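Local coordinates for sensory box/response regulator (Mycobacterium smegmatis, PDB 5YRP), which is a sensory box/response regulator protein whose EAL domain, a TIM-barrel-like fold of strands and surrounding helices, holds a magnesium ion, at residues 80-86 and 112-118; 7-12 and 24-29; 119-123 and 149-155; 96-101 and 136-142. All blocks are in the same frame, centred on the assembly; numbering follows the deposited sequence.

Contact 1 (80-86 and 112-118). With MG (magnesium ion), chain C.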
loop_
_atom_site.group_PDB
_atom_site.type_symbol
_atom_site.label_atom_id
_atom_site.label_comp_id
_atom_site.label_asym_id
_atom_site.label_seq_id
_atom_site.Cartn_x
_atom_site.Cartn_y
_atom_site.Cartn_z
ATOM N N ILE A 80 16.187 -18.583 -18.416
ATOM C CA ILE A 80 16.010 -17.659 -17.301
ATOM C C ILE A 80 15.287 -16.424 -17.809
ATOM O O ILE A 80 15.173 -16.218 -19.013
ATOM C CB ILE A 80 17.354 -17.227 -16.687
ATOM C CG1 ILE A 80 18.226 -16.518 -17.727
ATOM C CG2 ILE A 80 18.088 -18.433 -16.123
ATOM C CD1 ILE A 80 19.319 -15.664 -17.129
ATOM N N VAL A 81 14.814 -15.601 -16.884
ATOM C CA VAL A 81 14.123 -14.364 -17.238
ATOM C C VAL A 81 15.100 -13.189 -17.139
ATOM O O VAL A 81 15.997 -13.187 -16.300
ATOM C CB VAL A 81 12.895 -14.123 -16.330
ATOM C CG1 VAL A 81 12.139 -12.867 -16.748
ATOM C CG2 VAL A 81 11.961 -15.325 -16.365
ATOM N N LEU A 82 14.922 -12.206 -18.016
ATOM C CA LEU A 82 15.677 -10.956 -17.958
ATOM C C LEU A 82 14.760 -9.832 -17.478
ATOM O O LEU A 82 13.835 -9.434 -18.187
ATOM C CB LEU A 82 16.249 -10.610 -19.332
ATOM C CG LEU A 82 17.083 -9.326 -19.407
ATOM C CD1 LEU A 82 18.452 -9.519 -18.773
ATOM C CD2 LEU A 82 17.224 -8.880 -20.851
ATOM N N ARG A 83 15.023 -9.325 -16.275
ATOM C CA ARG A 83 14.215 -8.257 -15.695
ATOM C C ARG A 83 14.796 -6.886 -16.010
ATOM O O ARG A 83 15.968 -6.629 -15.751
ATOM C CB ARG A 83 14.083 -8.434 -14.182
ATOM C CG ARG A 83 13.331 -9.694 -13.789
ATOM C CD ARG A 83 12.671 -9.601 -12.421
ATOM N NE ARG A 83 11.479 -10.446 -12.380
ATOM C CZ ARG A 83 11.482 -11.772 -12.248
ATOM N NH1 ARG A 83 12.622 -12.442 -12.127
ATOM N NH2 ARG A 83 10.333 -12.435 -12.236
ATOM N N ILE A 84 13.964 -6.012 -16.570
ATOM C CA ILE A 84 14.375 -4.662 -16.948
ATOM C C ILE A 84 13.415 -3.652 -16.348
ATOM O O ILE A 84 12.203 -3.781 -16.492
ATOM C CB ILE A 84 14.393 -4.503 -18.478
ATOM C CG1 ILE A 84 15.482 -5.394 -19.080
ATOM C CG2 ILE A 84 14.629 -3.049 -18.875
ATOM C CD1 ILE A 84 15.152 -5.899 -20.461
ATOM N N ASN A 85 13.967 -2.643 -15.682
ATOM C CA ASN A 85 13.161 -1.590 -15.079
ATOM C C ASN A 85 12.646 -0.643 -16.141
ATOM O O ASN A 85 13.429 -0.080 -16.904
ATOM C CB ASN A 85 13.974 -0.815 -14.050
ATOM C CG ASN A 85 14.298 -1.645 -12.830
ATOM O OD1 ASN A 85 13.405 -2.045 -12.085
ATOM N ND2 ASN A 85 15.579 -1.914 -12.622
ATOM N N VAL A 86 11.328 -0.486 -16.192
ATOM C CA VAL A 86 10.696 0.422 -17.143
ATOM C C VAL A 86 10.165 1.658 -16.418
ATOM O O VAL A 86 9.423 1.552 -15.443
ATOM C CB VAL A 86 9.574 -0.278 -17.926
ATOM C CG1 VAL A 86 8.882 0.690 -18.869
ATOM C CG2 VAL A 86 10.145 -1.436 -18.722
ATOM N N GLY A 112 8.270 -15.089 -23.121
ATOM C CA GLY A 112 8.343 -15.251 -21.664
ATOM C C GLY A 112 9.732 -15.040 -21.078
ATOM O O GLY A 112 9.925 -15.173 -19.869
ATOM N N SER A 113 10.692 -14.688 -21.931
ATOM C CA SER A 113 12.088 -14.544 -21.524
ATOM C C SER A 113 12.428 -13.148 -21.014
ATOM O O SER A 113 13.550 -12.915 -20.563
ATOM C CB SER A 113 13.012 -14.872 -22.693
ATOM O OG SER A 113 12.933 -13.871 -23.694
ATOM N N VAL A 114 11.478 -12.219 -21.108
ATOM C CA VAL A 114 11.674 -10.854 -20.606
ATOM C C VAL A 114 10.530 -10.462 -19.671
ATOM O O VAL A 114 9.366 -10.737 -19.949
ATOM C CB VAL A 114 11.796 -9.840 -21.764
ATOM C CG1 VAL A 114 11.924 -8.412 -21.247
ATOM C CG2 VAL A 114 12.997 -10.181 -22.633
ATOM N N CYS A 115 10.886 -9.827 -18.558
ATOM C CA CYS A 115 9.915 -9.325 -17.588
ATOM C C CYS A 115 10.168 -7.849 -17.279
ATOM O O CYS A 115 11.196 -7.499 -16.704
ATOM C CB CYS A 115 9.995 -10.134 -16.300
ATOM S SG CYS A 115 8.850 -9.575 -15.023
ATOM N N LEU A 116 9.222 -6.990 -17.649
ATOM C CA LEU A 116 9.382 -5.547 -17.475
ATOM C C LEU A 116 8.884 -5.088 -16.108
ATOM O O LEU A 116 7.683 -5.104 -15.849
ATOM C CB LEU A 116 8.630 -4.796 -18.575
ATOM C CG LEU A 116 9.045 -5.095 -20.022
ATOM C CD1 LEU A 116 8.083 -4.435 -20.996
ATOM C CD2 LEU A 116 10.471 -4.655 -20.313
ATOM N N GLU A 117 9.810 -4.682 -15.241
ATOM C CA GLU A 117 9.460 -4.149 -13.920
ATOM C C GLU A 117 8.885 -2.748 -14.033
ATOM O O GLU A 117 9.463 -1.887 -14.697
ATOM C CB GLU A 117 10.681 -4.085 -13.006
ATOM C CG GLU A 117 11.283 -5.434 -12.655
ATOM C CD GLU A 117 12.429 -5.329 -11.668
ATOM O OE1 GLU A 117 13.323 -6.196 -11.715
ATOM O OE2 GLU A 117 12.445 -4.395 -10.840
ATOM N N ILE A 118 7.753 -2.525 -13.376
ATOM C CA ILE A 118 7.130 -1.208 -13.326
ATOM C C ILE A 118 6.954 -0.816 -11.866
ATOM O O ILE A 118 6.490 -1.615 -11.054
ATOM C CB ILE A 118 5.752 -1.178 -14.021
ATOM C CG1 ILE A 118 5.805 -1.896 -15.371
ATOM C CG2 ILE A 118 5.292 0.262 -14.217
ATOM C CD1 ILE A 118 4.445 -2.137 -15.993
HETATM MG MG MG C . 13.691 -2.971 -9.593
#
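Leu82 and Cys115 begin a regular parallel pairing in which Leu82 N donates to Ser113 O at 3.0 Å and Cys115 N to Leu82 O at the same length. Ile84, Glu117 and Val86 continue it through Ile84 N to Cys115 O, Glu117 N to Ile84 O and Val86 N to Glu117 O. The N-to-C directions of the short strands differ by 33°. Packing is continuous on the face that carries Leu82, Ile84, Val86, Val114 and Leu116: Val86 CG2 approaches Leu116 CD2 at 3.6 Å, and Ile84 CD1 lies 4.2 Å from Val114 CG1. Helices 52-73 and 96-106 cover this face with Ala64, Phe68, Phe96 and Met104. By contrast, Asn85 and Val81 are partly exposed. The other face is polar. Arg83 and Glu117 cross there at about a right angle, with Glu117 OE1 3.4 Å from Arg83 CB, while the guanidinium reaches past to a salt bridge with Glu13. Cys115 SG stands obliquely to that guanidinium, 3.8 Å from Arg83 NE. Glu117 leaves the sheet with CG anti to its carbonyl carbon (chi1 -65°) and stays extended, which carries OE2 to the magnesium ion at 2.3 Å; OE1 takes Lys168 in a salt bridge. Asn85, lying alongside Glu117 and pointing the same way, belongs to the same metal site with Glu25 and Asp147. This beta-alpha-beta unit thus separates a hydrocarbon layer under the helices from a polar side, where one carboxylate divides its oxygens between a metal and a lysine.

Contact 2 (7-12 and 24-29). With MG (magnesium ion), chain C.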
loop_
_atom_site.group_PDB
_atom_site.type_symbol
_atom_site.label_atom_id
_atom_site.label_comp_id
_atom_site.label_asym_id
_atom_site.label_seq_id
_atom_site.Cartn_x
_atom_site.Cartn_y
_atom_site.Cartn_z
ATOM N N VAL A 7 27.653 1.667 -18.360
ATOM C CA VAL A 7 27.679 0.240 -18.673
ATOM C C VAL A 7 26.618 -0.485 -17.854
ATOM O O VAL A 7 26.274 -0.053 -16.754
ATOM C CB VAL A 7 29.075 -0.368 -18.402
ATOM C CG1 VAL A 7 29.456 -0.251 -16.929
ATOM C CG2 VAL A 7 29.149 -1.815 -18.876
ATOM N N LEU A 8 26.100 -1.581 -18.396
ATOM C CA LEU A 8 25.069 -2.344 -17.704
ATOM C C LEU A 8 25.633 -3.200 -16.580
ATOM O O LEU A 8 26.800 -3.590 -16.580
ATOM C CB LEU A 8 24.252 -3.205 -18.670
ATOM C CG LEU A 8 23.106 -2.501 -19.407
ATOM C CD1 LEU A 8 22.441 -3.473 -20.368
ATOM C CD2 LEU A 8 22.062 -1.919 -18.463
ATOM N N HIS A 9 24.741 -3.502 -15.647
ATOM C CA HIS A 9 25.056 -4.084 -14.352
ATOM C C HIS A 9 23.959 -5.095 -14.109
ATOM O O HIS A 9 22.788 -4.790 -14.321
ATOM C CB HIS A 9 24.991 -2.977 -13.294
ATOM C CG HIS A 9 25.844 -3.214 -12.089
ATOM N ND1 HIS A 9 25.671 -2.512 -10.915
ATOM C CD2 HIS A 9 26.881 -4.060 -11.875
ATOM C CE1 HIS A 9 26.569 -2.909 -10.032
ATOM N NE2 HIS A 9 27.312 -3.852 -10.586
ATOM N N TYR A 10 24.308 -6.300 -13.684
ATOM C CA TYR A 10 23.297 -7.346 -13.557
ATOM C C TYR A 10 23.217 -7.924 -12.159
ATOM O O TYR A 10 24.164 -8.536 -11.674
ATOM C CB TYR A 10 23.551 -8.444 -14.569
ATOM C CG TYR A 10 23.413 -7.985 -15.990
ATOM C CD1 TYR A 10 22.180 -8.031 -16.633
ATOM C CD2 TYR A 10 24.511 -7.505 -16.694
ATOM C CE1 TYR A 10 22.041 -7.610 -17.940
ATOM C CE2 TYR A 10 24.384 -7.083 -18.005
ATOM C CZ TYR A 10 23.146 -7.136 -18.625
ATOM O OH TYR A 10 23.011 -6.719 -19.931
ATOM N N LEU A 11 22.071 -7.709 -11.521
ATOM C CA LEU A 11 21.796 -8.233 -10.188
ATOM C C LEU A 11 21.048 -9.549 -10.337
ATOM O O LEU A 11 19.873 -9.547 -10.703
ATOM C CB LEU A 11 20.951 -7.230 -9.393
ATOM C CG LEU A 11 20.392 -7.659 -8.033
ATOM C CD1 LEU A 11 21.476 -8.239 -7.134
ATOM C CD2 LEU A 11 19.721 -6.477 -7.351
ATOM N N PRO A 12 21.723 -10.680 -10.062
ATOM C CA PRO A 12 21.058 -11.954 -10.290
ATOM C C PRO A 12 20.024 -12.283 -9.226
ATOM O O PRO A 12 20.147 -11.873 -8.069
ATOM C CB PRO A 12 22.202 -12.965 -10.251
ATOM C CG PRO A 12 23.215 -12.346 -9.375
ATOM C CD PRO A 12 23.082 -10.859 -9.523
ATOM N N ALA A 24 17.854 -12.440 -13.965
ATOM C CA ALA A 24 18.830 -11.371 -13.752
ATOM C C ALA A 24 18.233 -10.020 -14.099
ATOM O O ALA A 24 17.791 -9.812 -15.225
ATOM C CB ALA A 24 20.066 -11.614 -14.592
ATOM N N GLU A 25 18.229 -9.107 -13.130
ATOM C CA GLU A 25 17.715 -7.752 -13.333
ATOM C C GLU A 25 18.813 -6.858 -13.884
ATOM O O GLU A 25 19.842 -6.663 -13.236
ATOM C CB GLU A 25 17.175 -7.162 -12.021
ATOM C CG GLU A 25 16.529 -5.782 -12.158
ATOM C CD GLU A 25 16.103 -5.172 -10.827
ATOM O OE1 GLU A 25 16.452 -5.723 -9.769
ATOM O OE2 GLU A 25 15.413 -4.131 -10.831
ATOM N N ALA A 26 18.584 -6.319 -15.079
ATOM C CA ALA A 26 19.501 -5.358 -15.690
ATOM C C ALA A 26 19.411 -3.999 -14.992
ATOM O O ALA A 26 18.336 -3.407 -14.889
ATOM C CB ALA A 26 19.201 -5.208 -17.173
ATOM N N LEU A 27 20.554 -3.532 -14.502
ATOM C CA LEU A 27 20.689 -2.216 -13.885
ATOM C C LEU A 27 21.869 -1.510 -14.536
ATOM O O LEU A 27 22.692 -2.149 -15.178
ATOM C CB LEU A 27 20.947 -2.353 -12.388
ATOM C CG LEU A 27 19.925 -3.166 -11.592
ATOM C CD1 LEU A 27 20.476 -3.530 -10.221
ATOM C CD2 LEU A 27 18.624 -2.395 -11.462
ATOM N N VAL A 28 21.953 -0.195 -14.380
ATOM C CA VAL A 28 23.110 0.540 -14.898
ATOM C C VAL A 28 24.043 0.894 -13.745
ATOM O O VAL A 28 23.602 1.320 -12.680
ATOM C CB VAL A 28 22.717 1.794 -15.714
ATOM C CG1 VAL A 28 21.842 1.418 -16.899
ATOM C CG2 VAL A 28 21.992 2.808 -14.863
ATOM N N ARG A 29 25.336 0.687 -13.964
ATOM C CA ARG A 29 26.345 0.970 -12.951
ATOM C C ARG A 29 26.699 2.454 -12.969
ATOM O O ARG A 29 26.879 3.048 -14.037
ATOM C CB ARG A 29 27.594 0.119 -13.188
ATOM C CG ARG A 29 28.646 0.240 -12.095
ATOM C CD ARG A 29 29.892 -0.570 -12.424
ATOM N NE ARG A 29 29.740 -1.990 -12.114
ATOM C CZ ARG A 29 30.692 -2.905 -12.281
ATOM N NH1 ARG A 29 31.882 -2.562 -12.769
ATOM N NH2 ARG A 29 30.457 -4.173 -11.962
HETATM MG MG MG C . 13.691 -2.971 -9.593
#
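Leu11 and Glu25 are a hydrogen-bonded pair of the antiparallel beta hairpin formed by strands 7-15 and 21-29 of the TIM-barrel-like EAL fold. Leu11 N to Glu25 O and Glu25 N to Leu11 O are both 3.0 Å, and farther along Arg29 N meets Val7 O at the same length. The hairpin is strongly twisted, its short segments running at 134°. On the face of Leu11, Glu25 and Leu27, Leu11 CB touches Leu27 CD1 at 3.8 Å. The Leu11 and Glu25 side chains lie alongside each other; that of Glu25, extended throughout with CG anti to the backbone N (chi1 -176°), sends OE2 to the magnesium ion at 2.4 Å. Asn85 of the neighbouring strand 81-86 stands beside this carboxylate, and Glu117 and Asp147 bind the same ion. On the reverse face Tyr10 CE1 packs on Ala26 CB at 3.8 Å; its ring forms a T-shaped stack with Trp71, and helices 52-73 and 234-243 close over this side. Outward still, Ala24 and Ala26 join the hairpin to strand 81-86 by backbone bonds with Val81 and Arg83. At the far end Arg29 bends at chi3 and crosses His9 with its guanidinium plane 88° from the imidazole. Arg29 CB makes a CH-pi contact 4.2 Å from the ring centroid, while Arg29 NE sits over the same ring toward its rim, 3.5 Å from His9 CD2.

Contact 3 (119-123 and 149-155)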
loop_
_atom_site.group_PDB
_atom_site.type_symbol
_atom_site.label_atom_id
_atom_site.label_comp_id
_atom_site.label_asym_id
_atom_site.label_seq_id
_atom_site.Cartn_x
_atom_site.Cartn_y
_atom_site.Cartn_z
ATOM N N THR A 119 7.340 0.413 -11.536
ATOM C CA THR A 119 7.157 0.931 -10.183
ATOM C C THR A 119 5.670 1.028 -9.860
ATOM O O THR A 119 4.851 1.299 -10.738
ATOM C CB THR A 119 7.846 2.296 -9.966
ATOM O OG1 THR A 119 7.711 2.681 -8.593
ATOM C CG2 THR A 119 7.252 3.389 -10.859
ATOM N N GLU A 120 5.337 0.798 -8.594
ATOM C CA GLU A 120 3.945 0.746 -8.156
ATOM C C GLU A 120 3.214 2.074 -8.389
ATOM O O GLU A 120 2.027 2.084 -8.706
ATOM C CB GLU A 120 3.867 0.339 -6.681
ATOM C CG GLU A 120 2.450 0.058 -6.208
ATOM C CD GLU A 120 2.361 -0.351 -4.755
ATOM O OE1 GLU A 120 3.325 -0.114 -3.988
ATOM O OE2 GLU A 120 1.304 -0.902 -4.378
ATOM N N SER A 121 3.935 3.188 -8.264
ATOM C CA SER A 121 3.360 4.531 -8.436
ATOM C C SER A 121 3.064 4.910 -9.900
ATOM O O SER A 121 3.351 6.027 -10.332
ATOM C CB SER A 121 4.292 5.573 -7.803
ATOM O OG SER A 121 5.574 5.547 -8.400
ATOM N N VAL A 122 2.496 3.975 -10.653
ATOM C CA VAL A 122 2.049 4.214 -12.032
ATOM C C VAL A 122 0.523 4.054 -12.150
ATOM O O VAL A 122 -0.065 4.329 -13.197
ATOM C CB VAL A 122 2.813 3.281 -13.006
ATOM C CG1 VAL A 122 2.225 3.301 -14.408
ATOM C CG2 VAL A 122 4.279 3.687 -13.060
ATOM N N VAL A 123 -0.111 3.640 -11.057
ATOM C CA VAL A 123 -1.563 3.442 -11.010
ATOM C C VAL A 123 -2.336 4.699 -11.420
ATOM O O VAL A 123 -3.177 4.649 -12.318
ATOM C CB VAL A 123 -2.041 2.920 -9.620
ATOM C CG1 VAL A 123 -1.510 3.749 -8.451
ATOM C CG2 VAL A 123 -3.561 2.831 -9.560
ATOM N N PHE A 149 6.914 -2.583 -4.068
ATOM C CA PHE A 149 5.497 -2.672 -3.725
ATOM C C PHE A 149 5.248 -2.292 -2.270
ATOM O O PHE A 149 5.931 -2.779 -1.375
ATOM C CB PHE A 149 4.985 -4.085 -3.971
ATOM C CG PHE A 149 3.535 -4.263 -3.635
ATOM C CD1 PHE A 149 2.554 -3.892 -4.538
ATOM C CD2 PHE A 149 3.150 -4.795 -2.416
ATOM C CE1 PHE A 149 1.212 -4.054 -4.231
ATOM C CE2 PHE A 149 1.813 -4.958 -2.102
ATOM C CZ PHE A 149 0.840 -4.584 -3.010
ATOM N N GLY A 150 4.245 -1.446 -2.048
ATOM C CA GLY A 150 3.925 -0.926 -0.719
ATOM C C GLY A 150 4.675 0.343 -0.353
ATOM O O GLY A 150 4.507 0.861 0.751
ATOM N N THR A 151 5.496 0.843 -1.275
ATOM C CA THR A 151 6.286 2.055 -1.043
ATOM C C THR A 151 5.722 3.254 -1.776
ATOM O O THR A 151 5.697 4.355 -1.237
ATOM C CB THR A 151 7.732 1.889 -1.521
ATOM O OG1 THR A 151 7.737 1.540 -2.909
ATOM C CG2 THR A 151 8.445 0.824 -0.715
ATOM N N GLY A 152 5.307 3.046 -3.020
ATOM C CA GLY A 152 4.724 4.115 -3.826
ATOM C C GLY A 152 3.224 4.231 -3.631
ATOM O O GLY A 152 2.676 3.761 -2.635
ATOM N N TYR A 153 2.569 4.880 -4.587
ATOM C CA TYR A 153 1.114 4.987 -4.607
ATOM C C TYR A 153 0.509 3.614 -4.822
ATOM O O TYR A 153 0.659 3.032 -5.892
ATOM C CB TYR A 153 0.656 5.912 -5.731
ATOM C CG TYR A 153 0.937 7.372 -5.480
ATOM C CD1 TYR A 153 2.146 7.945 -5.867
ATOM C CD2 TYR A 153 -0.009 8.183 -4.867
ATOM C CE1 TYR A 153 2.408 9.284 -5.646
ATOM C CE2 TYR A 153 0.242 9.524 -4.641
ATOM C CZ TYR A 153 1.450 10.069 -5.032
ATOM O OH TYR A 153 1.699 11.401 -4.806
ATOM N N SER A 154 -0.186 3.109 -3.810
ATOM C CA SER A 154 -0.620 1.717 -3.802
ATOM C C SER A 154 -1.526 1.343 -4.972
ATOM O O SER A 154 -2.309 2.159 -5.455
ATOM C CB SER A 154 -1.325 1.383 -2.496
ATOM O OG SER A 154 -1.693 0.014 -2.466
ATOM N N VAL A 155 -1.390 0.093 -5.406
ATOM C CA VAL A 155 -2.200 -0.485 -6.476
ATOM C C VAL A 155 -3.161 -1.532 -5.908
ATOM O O VAL A 155 -3.884 -2.181 -6.665
ATOM C CB VAL A 155 -1.296 -1.126 -7.561
ATOM C CG1 VAL A 155 -2.103 -1.790 -8.667
ATOM C CG2 VAL A 155 -0.401 -0.072 -8.182
HETATM O O HOH W 1 0.622 -0.905 -1.945
HETATM O O HOH W 2 1.865 1.653 -1.463
#
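Glu120 OE1 accepts the backbone N-H of Gly150, with the N to O distance modelled at 2.5 Å, and Glu120 OE2 accepts the N-H of Val155, N to O 3.1 Å. Gly150 N comes to the syn side of its oxygen and Val155 N to the anti side of the other, both somewhat out of the carboxylate plane, by 27° and 34°. The side chain reaches them by running fully extended from a CG that is anti to the backbone N (chi1 -171°). A water donates to OE2 and also bonds Ser154 OG, while a second water donates to Gly152 O and, weakly, to OE1. The carboxylate, buried between the two segments, is therefore met by backbone N-H groups and waters rather than by a positive charge of the opposing segment. Both segments are loops following adjacent parallel barrel strands, 114-119 and 142-149, and the second leads into helix 156-159, where Ser154 OG caps Leu156 N. The Phe149 ring lies obliquely beside the carboxylate, the two planes not far from parallel and CE1 3.2 Å from OE2. Packing flanks the acid: Val155 CG2 slides along Glu120 CG at 3.5 Å and meets Val123 CB at 3.7 Å. The edge of the Tyr153 ring receives Ser121 CB at 3.7 Å from CD1. Across the dimer interface, Tyr153 stacks edge-to-face with Tyr153 of the second subunit, and Thr151 O accepts Ser154 OG of that subunit.

Contact 4 (96-101 and 136-142)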
loop_
_atom_site.group_PDB
_atom_site.type_symbol
_atom_site.label_atom_id
_atom_site.label_comp_id
_atom_site.label_asym_id
_atom_site.label_seq_id
_atom_site.Cartn_x
_atom_site.Cartn_y
_atom_site.Cartn_z
ATOM N N PHE A 96 5.287 1.756 -27.868
ATOM C CA PHE A 96 6.135 1.115 -26.858
ATOM C C PHE A 96 5.980 -0.402 -26.872
ATOM O O PHE A 96 6.963 -1.130 -26.962
ATOM C CB PHE A 96 5.825 1.649 -25.456
ATOM C CG PHE A 96 6.502 0.879 -24.352
ATOM C CD1 PHE A 96 7.803 1.183 -23.970
ATOM C CD2 PHE A 96 5.842 -0.158 -23.704
ATOM C CE1 PHE A 96 8.429 0.469 -22.960
ATOM C CE2 PHE A 96 6.465 -0.876 -22.696
ATOM C CZ PHE A 96 7.759 -0.561 -22.322
ATOM N N VAL A 97 4.739 -0.870 -26.787
ATOM C CA VAL A 97 4.457 -2.312 -26.755
ATOM C C VAL A 97 4.983 -2.995 -28.019
ATOM O O VAL A 97 5.598 -4.060 -27.954
ATOM C CB VAL A 97 2.944 -2.599 -26.603
ATOM C CG1 VAL A 97 2.661 -4.096 -26.674
ATOM C CG2 VAL A 97 2.418 -2.035 -25.291
ATOM N N GLU A 98 4.728 -2.370 -29.163
ATOM C CA GLU A 98 5.215 -2.857 -30.455
ATOM C C GLU A 98 6.743 -2.779 -30.558
ATOM O O GLU A 98 7.368 -3.635 -31.187
ATOM C CB GLU A 98 4.574 -2.055 -31.592
ATOM C CG GLU A 98 3.057 -2.187 -31.670
ATOM C CD GLU A 98 2.436 -1.343 -32.774
ATOM O OE1 GLU A 98 3.153 -0.524 -33.389
ATOM O OE2 GLU A 98 1.222 -1.495 -33.027
ATOM N N SER A 99 7.330 -1.752 -29.944
ATOM C CA SER A 99 8.788 -1.562 -29.930
ATOM C C SER A 99 9.508 -2.687 -29.191
ATOM O O SER A 99 10.526 -3.191 -29.664
ATOM C CB SER A 99 9.158 -0.215 -29.292
ATOM O OG SER A 99 10.554 -0.123 -29.050
ATOM N N VAL A 100 8.972 -3.071 -28.035
ATOM C CA VAL A 100 9.538 -4.157 -27.232
ATOM C C VAL A 100 9.558 -5.449 -28.048
ATOM O O VAL A 100 10.567 -6.155 -28.072
ATOM C CB VAL A 100 8.746 -4.381 -25.920
ATOM C CG1 VAL A 100 9.268 -5.597 -25.162
ATOM C CG2 VAL A 100 8.824 -3.150 -25.026
ATOM N N ALA A 101 8.442 -5.745 -28.713
ATOM C CA ALA A 101 8.352 -6.896 -29.614
ATOM C C ALA A 101 9.430 -6.817 -30.684
ATOM O O ALA A 101 10.075 -7.813 -31.006
ATOM C CB ALA A 101 6.978 -6.954 -30.255
ATOM N N GLY A 136 -1.307 -6.004 -24.185
ATOM C CA GLY A 136 -0.488 -6.038 -25.393
ATOM C C GLY A 136 0.832 -6.759 -25.177
ATOM O O GLY A 136 1.256 -7.565 -26.012
ATOM N N LEU A 137 1.472 -6.471 -24.046
ATOM C CA LEU A 137 2.770 -7.058 -23.704
ATOM C C LEU A 137 2.717 -8.564 -23.468
ATOM O O LEU A 137 3.648 -9.280 -23.831
ATOM C CB LEU A 137 3.357 -6.374 -22.470
ATOM C CG LEU A 137 4.028 -5.024 -22.721
ATOM C CD1 LEU A 137 4.285 -4.303 -21.406
ATOM C CD2 LEU A 137 5.324 -5.189 -23.506
ATOM N N HIS A 138 1.639 -9.036 -22.848
ATOM C CA HIS A 138 1.438 -10.471 -22.639
ATOM C C HIS A 138 1.285 -11.223 -23.963
ATOM O O HIS A 138 1.718 -12.370 -24.081
ATOM C CB HIS A 138 0.227 -10.729 -21.738
ATOM C CG HIS A 138 0.521 -10.562 -20.281
ATOM N ND1 HIS A 138 0.484 -9.338 -19.653
ATOM C CD2 HIS A 138 0.870 -11.462 -19.333
ATOM C CE1 HIS A 138 0.792 -9.490 -18.378
ATOM N NE2 HIS A 138 1.029 -10.769 -18.157
ATOM N N ASN A 139 0.683 -10.567 -24.955
ATOM C CA ASN A 139 0.523 -11.146 -26.295
ATOM C C ASN A 139 1.837 -11.249 -27.069
ATOM O O ASN A 139 2.003 -12.139 -27.902
ATOM C CB ASN A 139 -0.489 -10.340 -27.104
ATOM C CG ASN A 139 -1.874 -10.365 -26.489
ATOM O OD1 ASN A 139 -2.058 -10.824 -25.358
ATOM N ND2 ASN A 139 -2.858 -9.868 -27.231
ATOM N N VAL A 140 2.753 -10.327 -26.797
ATOM C CA VAL A 140 4.121 -10.394 -27.328
ATOM C C VAL A 140 4.930 -11.505 -26.642
ATOM O O VAL A 140 5.832 -12.094 -27.241
ATOM C CB VAL A 140 4.846 -9.039 -27.159
ATOM C CG1 VAL A 140 6.307 -9.127 -27.588
ATOM C CG2 VAL A 140 4.136 -7.958 -27.960
ATOM N N GLY A 141 4.589 -11.796 -25.392
ATOM C CA GLY A 141 5.318 -12.770 -24.575
ATOM C C GLY A 141 6.272 -12.074 -23.621
ATOM O O GLY A 141 7.404 -12.516 -23.428
ATOM N N VAL A 142 5.800 -10.980 -23.029
ATOM C CA VAL A 142 6.585 -10.166 -22.111
ATOM C C VAL A 142 5.887 -10.147 -20.757
ATOM O O VAL A 142 4.734 -9.734 -20.651
ATOM C CB VAL A 142 6.725 -8.719 -22.622
ATOM C CG1 VAL A 142 7.637 -7.908 -21.712
ATOM C CG2 VAL A 142 7.262 -8.704 -24.043
#
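Leu137 O is approached by two backbone N-H groups, from Val142 N at 2.9 Å and, more weakly, from Gly141 N at 3.1 Å. The Val142 bond, together with the weak bond from Gly141 N to His138 O, makes a Schellman motif, Gly141 having the positive phi (100°) that ends helix 130-140. No hydrogen bond spans the two segments; they meet by van der Waals packing, mostly of apolar side chains. The helices run nearly parallel, their short axes 15° apart and 9.5 Å at closest approach. Gly136 has no side chain, and Val97 CG1, anti to its own backbone N (chi1 176°), rests directly on the Gly136 backbone, 3.6 Å from its carbonyl carbon. A turn later Ala101 CB sits 3.5 Å from Val140 CG1. Nearer the sheet, Val100 CG1 meets Val142 CG2 at 3.9 Å, and Leu137 CD1 comes to the edge of the Phe96 ring, 4.3 Å from CE2. The two helices are the connections before and after strand 114-119, and they pack side by side on the outside of the barrel. Leu116 of that strand touches Phe96, Leu137 and Val142, while Gly141 pairs by a backbone bond with Gly112, just ahead of the same strand.

Overall arrangement
Contact 2 comes first along the chain and closes before contact 1 opens; their centres are 12 Å apart, strands 21-29 and 81-86 are neighbours in one sheet, and both supply ligands to the same magnesium ion. Contact 3 follows contact 1 directly in sequence, as strand 114-119 runs out into its loop, with centres 18 Å apart, and carries the chain to the dimer interface. Contact 4 crosses contacts 1 and 3 in chain order, its helices packed outside the strands of contact 1, 12 Å between centres. Contacts 2 and 4 lie 22 Å apart without touching. Strand 114-119 thus pairs with one metal-bearing strand, is packed by both outer helices and runs out toward the subunit interface.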